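Local coordinates for calcium-dependent protein kinase, putative (Plasmodium falciparum, PDB 3MSE) that probably phosphorylates serine and threonine residues of proteins under calcium control, and is represented here by its C-terminal, calcium-binding EF-hand domain, at residues T108-F114 and I167-K173; I41-F45 and I90-M96; R20-I24 and Y175-F180. All coordinates share one frame; numbering follows the deposited sequence.

Three contacts tie together a chain of two calcium-binding lobes joined by one long helix. Following the chain from the N terminus, helix 18-48 first supplies R20-I24, one half of contact 3, and some twenty residues later I41-F45, one half of contact 2. Contact 2 closes first, when I90-M96 returns to that helix beyond the first calcium loop. Contact 1 then opens at T108-F114 and closes at I167-K173, so the two follow in series, on opposite sides of the chain's centre. The last residues, Y175-F180, close contact 3 and enclose both. Contacts 1 and 3 share helix 169-177 and touch; contact 2 lies about 32 Å away, centre to centre, from contact 1.

Contact 1: T108-F114 and I167-K173; sequences TFLKAAF and ISFQEFK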
loop_
_atom_site.group_PDB
_atom_site.type_symbol
_atom_site.label_atom_id
_atom_site.label_comp_id
_atom_site.label_asym_id
_atom_site.label_seq_id
_atom_site.Cartn_x
_atom_site.Cartn_y
_atom_site.Cartn_z
ATOM N N THR A 108 -5.060 0.566 -7.774
ATOM C CA THR A 108 -5.323 -0.517 -6.822
ATOM C C THR A 108 -4.351 -1.692 -7.025
ATOM O O THR A 108 -3.905 -1.947 -8.151
ATOM C CB THR A 108 -6.794 -1.026 -6.910
ATOM O OG1 THR A 108 -6.885 -2.118 -7.828
ATOM C CG2 THR A 108 -7.749 0.094 -7.367
ATOM N N PHE A 109 -4.030 -2.401 -5.938
ATOM C CA PHE A 109 -3.142 -3.576 -5.994
ATOM C C PHE A 109 -3.601 -4.640 -6.974
ATOM O O PHE A 109 -2.786 -5.231 -7.685
ATOM C CB PHE A 109 -3.023 -4.216 -4.620
ATOM C CG PHE A 109 -2.178 -3.441 -3.671
ATOM C CD1 PHE A 109 -2.747 -2.469 -2.850
ATOM C CD2 PHE A 109 -0.809 -3.683 -3.591
ATOM C CE1 PHE A 109 -1.964 -1.748 -1.951
ATOM C CE2 PHE A 109 -0.019 -2.974 -2.707
ATOM C CZ PHE A 109 -0.595 -2.001 -1.878
ATOM N N LEU A 110 -4.905 -4.886 -6.993
ATOM C CA LEU A 110 -5.474 -5.910 -7.845
ATOM C C LEU A 110 -5.469 -5.480 -9.305
ATOM O O LEU A 110 -5.246 -6.304 -10.195
ATOM C CB LEU A 110 -6.881 -6.289 -7.382
ATOM C CG LEU A 110 -7.005 -7.242 -6.184
ATOM C CD1 LEU A 110 -8.462 -7.431 -5.808
ATOM C CD2 LEU A 110 -6.348 -8.610 -6.463
ATOM N N LYS A 111 -5.694 -4.188 -9.547
ATOM C CA LYS A 111 -5.717 -3.668 -10.908
ATOM C C LYS A 111 -4.339 -3.781 -11.530
ATOM O O LYS A 111 -4.215 -4.221 -12.663
ATOM C CB LYS A 111 -6.215 -2.214 -10.958
ATOM C CG LYS A 111 -7.321 -1.957 -11.994
ATOM C CD LYS A 111 -6.946 -2.430 -13.392
ATOM C CE LYS A 111 -8.044 -2.138 -14.404
ATOM N NZ LYS A 111 -7.541 -2.405 -15.789
ATOM N N ALA A 112 -3.317 -3.397 -10.767
ATOM C CA ALA A 112 -1.927 -3.456 -11.217
ATOM C C ALA A 112 -1.458 -4.883 -11.491
ATOM O O ALA A 112 -0.713 -5.117 -12.450
ATOM C CB ALA A 112 -1.006 -2.772 -10.213
ATOM N N ALA A 113 -1.890 -5.830 -10.653
ATOM C CA ALA A 113 -1.576 -7.239 -10.868
ATOM C C ALA A 113 -2.228 -7.752 -12.152
ATOM O O ALA A 113 -1.578 -8.400 -12.972
ATOM C CB ALA A 113 -2.010 -8.080 -9.660
ATOM N N PHE A 114 -3.518 -7.456 -12.310
ATOM C CA PHE A 114 -4.264 -7.797 -13.511
ATOM C C PHE A 114 -3.571 -7.262 -14.772
ATOM O O PHE A 114 -3.426 -7.983 -15.753
ATOM C CB PHE A 114 -5.689 -7.241 -13.414
ATOM C CG PHE A 114 -6.547 -7.562 -14.597
ATOM C CD1 PHE A 114 -7.351 -8.697 -14.598
ATOM C CD2 PHE A 114 -6.561 -6.725 -15.714
ATOM C CE1 PHE A 114 -8.142 -9.010 -15.690
ATOM C CE2 PHE A 114 -7.366 -7.024 -16.825
ATOM C CZ PHE A 114 -8.154 -8.169 -16.811
ATOM N N ILE A 167 -10.997 -13.800 -18.602
ATOM C CA ILE A 167 -11.307 -13.209 -17.307
ATOM C C ILE A 167 -11.215 -11.686 -17.378
ATOM O O ILE A 167 -10.157 -11.131 -17.690
ATOM C CB ILE A 167 -10.359 -13.767 -16.197
ATOM C CG1 ILE A 167 -10.508 -15.289 -16.060
ATOM C CG2 ILE A 167 -10.606 -13.076 -14.865
ATOM C CD1 ILE A 167 -9.395 -15.967 -15.244
ATOM N N SER A 168 -12.330 -11.018 -17.095
ATOM C CA SER A 168 -12.370 -9.559 -16.995
ATOM C C SER A 168 -11.763 -9.138 -15.662
ATOM O O SER A 168 -11.565 -9.974 -14.783
ATOM C CB SER A 168 -13.818 -9.064 -17.060
ATOM O OG SER A 168 -14.489 -9.319 -15.832
ATOM N N PHE A 169 -11.496 -7.843 -15.496
ATOM C CA PHE A 169 -10.970 -7.364 -14.234
ATOM C C PHE A 169 -11.934 -7.636 -13.093
ATOM O O PHE A 169 -11.506 -7.950 -11.983
ATOM C CB PHE A 169 -10.596 -5.880 -14.257
ATOM C CG PHE A 169 -10.184 -5.364 -12.906
ATOM C CD1 PHE A 169 -10.971 -4.438 -12.230
ATOM C CD2 PHE A 169 -9.049 -5.873 -12.272
ATOM C CE1 PHE A 169 -10.615 -3.986 -10.965
ATOM C CE2 PHE A 169 -8.685 -5.437 -11.004
ATOM C CZ PHE A 169 -9.468 -4.485 -10.349
ATOM N N GLN A 170 -13.229 -7.511 -13.376
ATOM C CA GLN A 170 -14.264 -7.689 -12.361
ATOM C C GLN A 170 -14.314 -9.135 -11.865
ATOM O O GLN A 170 -14.385 -9.371 -10.662
ATOM C CB GLN A 170 -15.638 -7.225 -12.883
ATOM C CG GLN A 170 -16.630 -6.829 -11.783
ATOM C CD GLN A 170 -16.142 -5.658 -10.934
ATOM O OE1 GLN A 170 -16.173 -5.719 -9.707
ATOM N NE2 GLN A 170 -15.674 -4.593 -11.585
ATOM N N GLU A 171 -14.265 -10.085 -12.794
ATOM C CA GLU A 171 -14.233 -11.515 -12.458
ATOM C C GLU A 171 -12.927 -11.902 -11.757
ATOM O O GLU A 171 -12.918 -12.759 -10.871
ATOM C CB GLU A 171 -14.393 -12.366 -13.709
ATOM C CG GLU A 171 -15.653 -12.092 -14.512
ATOM C CD GLU A 171 -15.655 -12.831 -15.841
ATOM O OE1 GLU A 171 -16.742 -13.255 -16.293
ATOM O OE2 GLU A 171 -14.564 -12.997 -16.432
ATOM N N PHE A 172 -11.835 -11.257 -12.171
ATOM C CA PHE A 172 -10.531 -11.432 -11.542
ATOM C C PHE A 172 -10.608 -10.946 -10.100
ATOM O O PHE A 172 -10.261 -11.677 -9.170
ATOM C CB PHE A 172 -9.464 -10.650 -12.312
ATOM C CG PHE A 172 -8.126 -10.614 -11.636
ATOM C CD1 PHE A 172 -7.710 -9.478 -10.960
ATOM C CD2 PHE A 172 -7.274 -11.723 -11.676
ATOM C CE1 PHE A 172 -6.458 -9.435 -10.331
ATOM C CE2 PHE A 172 -6.023 -11.697 -11.054
ATOM C CZ PHE A 172 -5.614 -10.556 -10.380
ATOM N N LYS A 173 -11.086 -9.714 -9.934
ATOM C CA LYS A 173 -11.223 -9.073 -8.633
ATOM C C LYS A 173 -12.133 -9.874 -7.715
ATOM O O LYS A 173 -11.821 -10.074 -6.544
ATOM C CB LYS A 173 -11.773 -7.652 -8.795
ATOM C CG LYS A 173 -11.820 -6.842 -7.501
ATOM C CD LYS A 173 -13.103 -6.034 -7.401
ATOM C CE LYS A 173 -12.993 -4.652 -8.040
ATOM N NZ LYS A 173 -12.771 -3.577 -7.019
#
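Phe114 meets two phenylalanines of the partner helix, Phe169 and Phe172, in a three-ring cluster. The Phe169 ring turns its edge to the Phe114 face in a T-shaped pair, with planes at 79°. Phe114 in turn presents its own edge to the face of Phe172, offset and with planes at 62°, and its CD1 lies 3.6 Å from Phe172 CG. Phe169 CA also sits over the Phe114 face, 3.9 Å from the ring centroid, and the carbonyl O of Ile167 lies in the ring plane at the edge, beside Phe114 CE1. With CG opposite its backbone N (chi1 -179°), the Phe114 ring projects across the gap to the start of helix 169-177.

The Phe169 ring is covered in its turn. Lys111 bends at chi2 and lays its CG over one face of the Phe169 ring, 3.9 Å from that ring's centroid, while Lys173 CB stands over the other. The Lys111 ammonium adds at most a weak, long cation-pi attraction. Leu110 forks between its partners: CD2 reaches Phe172 CE1 at 4.0 Å and CD1 reaches Lys173 CG at 3.8 Å.

Both helices begin with side-chain capping: Thr108 OG1 accepts from Lys111 N at 2.9 Å, an ST motif, and Ser168 with Glu171 forms a reciprocal capping box, Ser168 OG receiving Glu171 N at 3.1 Å. Farther out, Ile167 is backbone-bonded to Ile125, Phe172 packs on Ile23 of the long helix, and the side chain of Phe114 lies close to that of the calcium ligand Asp118. Helix 109-117 runs straight into the calcium loop, and its aromatic packing against the last helix is consistent with the hydrophobic core of a paired EF-hand lobe.

Contact 2: I41-F45 and I90-M96; sequences INELF and ITYTEFM
Phe45 and Tyr92 stand almost perpendicular, the tyrosine edge directed at the phenylalanine face in a T-shaped pair with centroids 5.6 Å apart and planes at 83°. Tyr92 also brings its backbone close, CA lying 3.6 Å from Phe45 CE1. A third ring joins at the rim: Phe95 CD1 lies in the plane of the Phe45 ring, 3.9 Å from Phe45 CD1. Leu44 meets Phe95 at its edge, CD2 approaching CZ to 3.7 Å, and Ile41 touches both Phe95 CD1 and Met96 CB with its CG2 branch.

Beyond the rings, the Tyr92 hydroxyl donates to Asn42 OD1. The modelled separation is very short, so its exact length is doubtful. Asn42 reaches it with CG opposite the carbonyl carbon (chi1 -79°), its amide plane turned 46° from the Tyr92 ring.

Thr91 and Glu94 start the partner helix with a capping box, Glu94 N giving to Thr91 OG1 at 3.1 Å. Ser32 of the second subunit packs on Tyr92. Ile90 bonds through its backbone to Leu56, and helix 18-48 leads into the calcium ligand Asp49: the short antiparallel strand pair and crossed helices of an EF-hand pair.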
loop_
_atom_site.group_PDB
_atom_site.type_symbol
_atom_site.label_atom_id
_atom_site.label_comp_id
_atom_site.label_asym_id
_atom_site.label_seq_id
_atom_site.Cartn_x
_atom_site.Cartn_y
_atom_site.Cartn_z
ATOM N N ILE A 41 11.803 7.650 3.173
ATOM C CA ILE A 41 11.154 8.722 3.931
ATOM C C ILE A 41 11.421 8.564 5.429
ATOM O O ILE A 41 11.640 9.554 6.137
ATOM C CB ILE A 41 9.634 8.838 3.599
ATOM C CG1 ILE A 41 9.434 9.272 2.143
ATOM C CG2 ILE A 41 8.932 9.821 4.536
ATOM C CD1 ILE A 41 8.029 9.013 1.587
ATOM N N ASN A 42 11.446 7.314 5.895
ATOM C CA ASN A 42 11.732 6.999 7.302
ATOM C C ASN A 42 13.135 7.419 7.700
ATOM O O ASN A 42 13.346 7.969 8.780
ATOM C CB ASN A 42 11.595 5.486 7.566
ATOM C CG ASN A 42 10.147 5.029 7.730
ATOM O OD1 ASN A 42 9.220 5.838 7.777
ATOM N ND2 ASN A 42 9.953 3.711 7.822
ATOM N N GLU A 43 14.093 7.135 6.827
ATOM C CA GLU A 43 15.477 7.503 7.073
ATOM C C GLU A 43 15.667 9.015 6.981
ATOM O O GLU A 43 16.437 9.598 7.743
ATOM C CB GLU A 43 16.425 6.756 6.135
ATOM C CG GLU A 43 16.903 5.407 6.700
ATOM C CD GLU A 43 17.877 5.565 7.869
ATOM O OE1 GLU A 43 19.073 5.855 7.626
ATOM O OE2 GLU A 43 17.450 5.394 9.032
ATOM N N LEU A 44 14.935 9.643 6.065
ATOM C CA LEU A 44 14.954 11.092 5.940
ATOM C C LEU A 44 14.436 11.743 7.214
ATOM O O LEU A 44 15.077 12.635 7.771
ATOM C CB LEU A 44 14.131 11.531 4.735
ATOM C CG LEU A 44 14.302 12.973 4.253
ATOM C CD1 LEU A 44 15.740 13.221 3.781
ATOM C CD2 LEU A 44 13.295 13.252 3.133
ATOM N N PHE A 45 13.290 11.266 7.690
ATOM C CA PHE A 45 12.692 11.768 8.927
ATOM C C PHE A 45 13.671 11.680 10.107
ATOM O O PHE A 45 13.783 12.613 10.890
ATOM C CB PHE A 45 11.398 10.990 9.241
ATOM C CG PHE A 45 10.687 11.461 10.469
ATOM C CD1 PHE A 45 9.710 12.446 10.383
ATOM C CD2 PHE A 45 10.986 10.918 11.720
ATOM C CE1 PHE A 45 9.044 12.901 11.520
ATOM C CE2 PHE A 45 10.322 11.367 12.865
ATOM C CZ PHE A 45 9.351 12.365 12.758
ATOM N N ILE A 90 5.672 18.946 13.336
ATOM C CA ILE A 90 5.142 18.180 12.231
ATOM C C ILE A 90 5.370 16.712 12.485
ATOM O O ILE A 90 6.499 16.286 12.771
ATOM C CB ILE A 90 5.793 18.616 10.889
ATOM C CG1 ILE A 90 5.251 19.991 10.487
ATOM C CG2 ILE A 90 5.534 17.588 9.796
ATOM C CD1 ILE A 90 6.276 20.895 9.886
ATOM N N THR A 91 4.298 15.931 12.387
ATOM C CA THR A 91 4.395 14.512 12.715
ATOM C C THR A 91 4.984 13.712 11.582
ATOM O O THR A 91 5.045 14.178 10.431
ATOM C CB THR A 91 3.018 13.879 13.063
ATOM O OG1 THR A 91 2.205 13.871 11.895
ATOM C CG2 THR A 91 2.313 14.642 14.196
ATOM N N TYR A 92 5.386 12.490 11.914
ATOM C CA TYR A 92 5.818 11.521 10.930
ATOM C C TYR A 92 4.814 11.347 9.787
ATOM O O TYR A 92 5.185 11.344 8.594
ATOM C CB TYR A 92 6.076 10.167 11.586
ATOM C CG TYR A 92 6.263 9.090 10.568
ATOM C CD1 TYR A 92 7.467 8.972 9.868
ATOM C CD2 TYR A 92 5.222 8.210 10.258
ATOM C CE1 TYR A 92 7.631 7.996 8.898
ATOM C CE2 TYR A 92 5.380 7.225 9.288
ATOM C CZ TYR A 92 6.581 7.122 8.620
ATOM O OH TYR A 92 6.745 6.151 7.665
ATOM N N THR A 93 3.552 11.177 10.158
ATOM C CA THR A 93 2.484 11.001 9.178
ATOM C C THR A 93 2.335 12.230 8.271
ATOM O O THR A 93 2.148 12.098 7.073
ATOM C CB THR A 93 1.143 10.645 9.891
ATOM O OG1 THR A 93 1.321 9.381 10.532
ATOM C CG2 THR A 93 0.001 10.520 8.888
ATOM N N GLU A 94 2.391 13.413 8.861
ATOM C CA GLU A 94 2.283 14.664 8.097
ATOM C C GLU A 94 3.462 14.912 7.134
ATOM O O GLU A 94 3.261 15.428 6.016
ATOM C CB GLU A 94 2.080 15.837 9.039
ATOM C CG GLU A 94 0.760 15.700 9.842
ATOM C CD GLU A 94 0.706 16.584 11.083
ATOM O OE1 GLU A 94 -0.336 16.538 11.778
ATOM O OE2 GLU A 94 1.678 17.331 11.366
ATOM N N PHE A 95 4.656 14.511 7.564
ATOM C CA PHE A 95 5.881 14.649 6.785
ATOM C C PHE A 95 5.776 13.718 5.601
ATOM O O PHE A 95 6.050 14.077 4.463
ATOM C CB PHE A 95 7.108 14.273 7.630
ATOM C CG PHE A 95 8.433 14.397 6.893
ATOM C CD1 PHE A 95 9.180 13.267 6.584
ATOM C CD2 PHE A 95 8.934 15.652 6.526
ATOM C CE1 PHE A 95 10.417 13.382 5.924
ATOM C CE2 PHE A 95 10.171 15.779 5.854
ATOM C CZ PHE A 95 10.908 14.663 5.560
ATOM N N MET A 96 5.346 12.502 5.886
ATOM C CA MET A 96 5.303 11.485 4.888
ATOM C C MET A 96 4.206 11.731 3.832
ATOM O O MET A 96 4.379 11.400 2.645
ATOM C CB MET A 96 5.231 10.134 5.602
ATOM C CG MET A 96 4.036 9.360 5.346
ATOM S SD MET A 96 4.657 8.260 4.122
ATOM C CE MET A 96 3.100 7.941 3.315
#

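Contact 3: R20-I24 and Y175-F180; sequences RNIII and YMLSTF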
loop_
_atom_site.group_PDB
_atom_site.type_symbol
_atom_site.label_atom_id
_atom_site.label_comp_id
_atom_site.label_asym_id
_atom_site.label_seq_id
_atom_site.Cartn_x
_atom_site.Cartn_y
_atom_site.Cartn_z
ATOM N N ARG A 20 -3.038 -18.841 -7.622
ATOM C CA ARG A 20 -3.517 -17.790 -6.702
ATOM C C ARG A 20 -2.347 -17.134 -5.994
ATOM O O ARG A 20 -2.259 -15.906 -5.905
ATOM C CB ARG A 20 -4.458 -18.401 -5.652
ATOM C CG ARG A 20 -5.510 -17.472 -5.094
ATOM C CD ARG A 20 -5.053 -16.462 -4.053
ATOM N NE ARG A 20 -4.261 -16.988 -2.945
ATOM C CZ ARG A 20 -4.417 -16.645 -1.658
ATOM N NH1 ARG A 20 -5.381 -15.820 -1.279
ATOM N NH2 ARG A 20 -3.616 -17.158 -0.738
ATOM N N ASN A 21 -1.442 -17.958 -5.486
ATOM C CA ASN A 21 -0.329 -17.438 -4.719
ATOM C C ASN A 21 0.724 -16.739 -5.600
ATOM O O ASN A 21 1.365 -15.806 -5.160
ATOM C CB ASN A 21 0.276 -18.549 -3.861
ATOM C CG ASN A 21 -0.667 -18.975 -2.716
ATOM O OD1 ASN A 21 -1.663 -18.309 -2.451
ATOM N ND2 ASN A 21 -0.352 -20.080 -2.061
ATOM N N ILE A 22 0.873 -17.183 -6.836
ATOM C CA ILE A 22 1.726 -16.464 -7.799
ATOM C C ILE A 22 1.208 -15.037 -7.992
ATOM O O ILE A 22 1.976 -14.067 -7.915
ATOM C CB ILE A 22 1.855 -17.237 -9.117
ATOM C CG1 ILE A 22 2.763 -18.442 -8.876
ATOM C CG2 ILE A 22 2.473 -16.318 -10.236
ATOM C CD1 ILE A 22 2.613 -19.539 -9.889
ATOM N N ILE A 23 -0.104 -14.926 -8.184
ATOM C CA ILE A 23 -0.806 -13.651 -8.253
ATOM C C ILE A 23 -0.601 -12.824 -6.984
ATOM O O ILE A 23 -0.350 -11.611 -7.058
ATOM C CB ILE A 23 -2.322 -13.871 -8.536
ATOM C CG1 ILE A 23 -2.519 -14.528 -9.903
ATOM C CG2 ILE A 23 -3.120 -12.541 -8.456
ATOM C CD1 ILE A 23 -3.909 -15.184 -10.115
ATOM N N ILE A 24 -0.689 -13.469 -5.814
ATOM C CA ILE A 24 -0.374 -12.786 -4.553
ATOM C C ILE A 24 1.066 -12.246 -4.562
ATOM O O ILE A 24 1.310 -11.143 -4.077
ATOM C CB ILE A 24 -0.569 -13.712 -3.274
ATOM C CG1 ILE A 24 -2.035 -14.140 -3.069
ATOM C CG2 ILE A 24 -0.020 -13.027 -2.048
ATOM C CD1 ILE A 24 -2.966 -13.043 -2.511
ATOM N N TYR A 175 -12.879 -13.092 -7.879
ATOM C CA TYR A 175 -12.236 -14.334 -7.436
ATOM C C TYR A 175 -11.216 -14.088 -6.323
ATOM O O TYR A 175 -11.253 -14.754 -5.289
ATOM C CB TYR A 175 -11.604 -15.140 -8.576
ATOM C CG TYR A 175 -10.844 -16.339 -8.042
ATOM C CD1 TYR A 175 -11.518 -17.485 -7.621
ATOM C CD2 TYR A 175 -9.449 -16.309 -7.915
ATOM C CE1 TYR A 175 -10.823 -18.584 -7.104
ATOM C CE2 TYR A 175 -8.743 -17.396 -7.402
ATOM C CZ TYR A 175 -9.435 -18.530 -7.002
ATOM O OH TYR A 175 -8.737 -19.606 -6.493
ATOM N N MET A 176 -10.310 -13.133 -6.535
ATOM C CA MET A 176 -9.238 -12.908 -5.567
ATOM C C MET A 176 -9.809 -12.532 -4.202
ATOM O O MET A 176 -9.374 -13.065 -3.178
ATOM C CB MET A 176 -8.244 -11.855 -6.061
ATOM C CG MET A 176 -7.425 -12.285 -7.286
ATOM S SD MET A 176 -6.423 -13.780 -7.038
ATOM C CE MET A 176 -5.337 -13.239 -5.725
ATOM N N LEU A 177 -10.790 -11.629 -4.196
ATOM C CA LEU A 177 -11.455 -11.205 -2.952
ATOM C C LEU A 177 -12.086 -12.365 -2.190
ATOM O O LEU A 177 -12.007 -12.413 -0.976
ATOM C CB LEU A 177 -12.498 -10.119 -3.213
ATOM C CG LEU A 177 -11.966 -8.714 -3.485
ATOM C CD1 LEU A 177 -13.098 -7.822 -3.999
ATOM C CD2 LEU A 177 -11.321 -8.101 -2.253
ATOM N N SER A 178 -12.687 -13.306 -2.907
ATOM C CA SER A 178 -13.277 -14.490 -2.284
ATOM C C SER A 178 -12.261 -15.438 -1.633
ATOM O O SER A 178 -12.654 -16.362 -0.925
ATOM C CB SER A 178 -14.071 -15.272 -3.318
ATOM O OG SER A 178 -13.186 -16.048 -4.108
ATOM N N THR A 179 -10.968 -15.235 -1.902
ATOM C CA THR A 179 -9.926 -16.126 -1.387
ATOM C C THR A 179 -9.238 -15.503 -0.197
ATOM O O THR A 179 -8.435 -16.151 0.474
ATOM C CB THR A 179 -8.842 -16.488 -2.449
ATOM O OG1 THR A 179 -7.999 -15.355 -2.701
ATOM C CG2 THR A 179 -9.470 -16.984 -3.740
ATOM N N PHE A 180 -9.543 -14.234 0.057
ATOM C CA PHE A 180 -8.998 -13.541 1.218
ATOM C C PHE A 180 -9.813 -13.879 2.474
ATOM O O PHE A 180 -9.611 -13.285 3.530
ATOM C CB PHE A 180 -8.976 -12.018 1.003
ATOM C CG PHE A 180 -8.164 -11.564 -0.189
ATOM C CD1 PHE A 180 -7.073 -12.303 -0.649
ATOM C CD2 PHE A 180 -8.475 -10.367 -0.829
ATOM C CE1 PHE A 180 -6.324 -11.862 -1.754
ATOM C CE2 PHE A 180 -7.720 -9.914 -1.930
ATOM C CZ PHE A 180 -6.651 -10.666 -2.390
ATOM O OXT PHE A 180 -10.696 -14.752 2.478
#
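Met176 buries its terminal methyl among three side chains of the long helix, and this is the close-packed half of the contact. Its CE lies 3.6 Å from Ile23 CG2 and equally near Arg20 CD, with Ile24 CD1 slightly farther away. The thioether reaches them because its chain folds back at chi2 and chi3, curling the sulfur end toward helix 18-48.

Beside this apolar patch the buried guanidinium of Arg20 is held from two directions. NE and NH2 together grip Asn21 OD1 side-on, at 3.0 and 2.8 Å, while NH1 donates to Thr179 OG1 at 3.0 Å, with the hydroxyl 21° out of the guanidinium plane. Thr179 OG1 passes the chain of bonds on, donating to Met176 O at 2.7 Å along a lone pair in the carbonyl plane. Its chi1 of 72° puts OG1 between backbone N and carbonyl carbon, where it can serve both partners. The positive charge therefore lies near the C-terminal end of a helix, which would probably help stabilise it.

The other side is thinner. Here Phe180 contributes its ring edge, CE1 meeting Ile24 CD1 at 3.6 Å, while Met176 O lies over one face, 3.3 Å above the ring centre. The outer side of the chain end, at Leu177 and Ser178, faces solvent, and Trp102 of the second subunit packs on both Ile24 and Phe180. The chain finishes in a type I turn from Leu177 to Phe180, and its C terminus docks on the start of helix 18-48, tying the second EF-hand lobe to the long helix that leads into the first calcium loop.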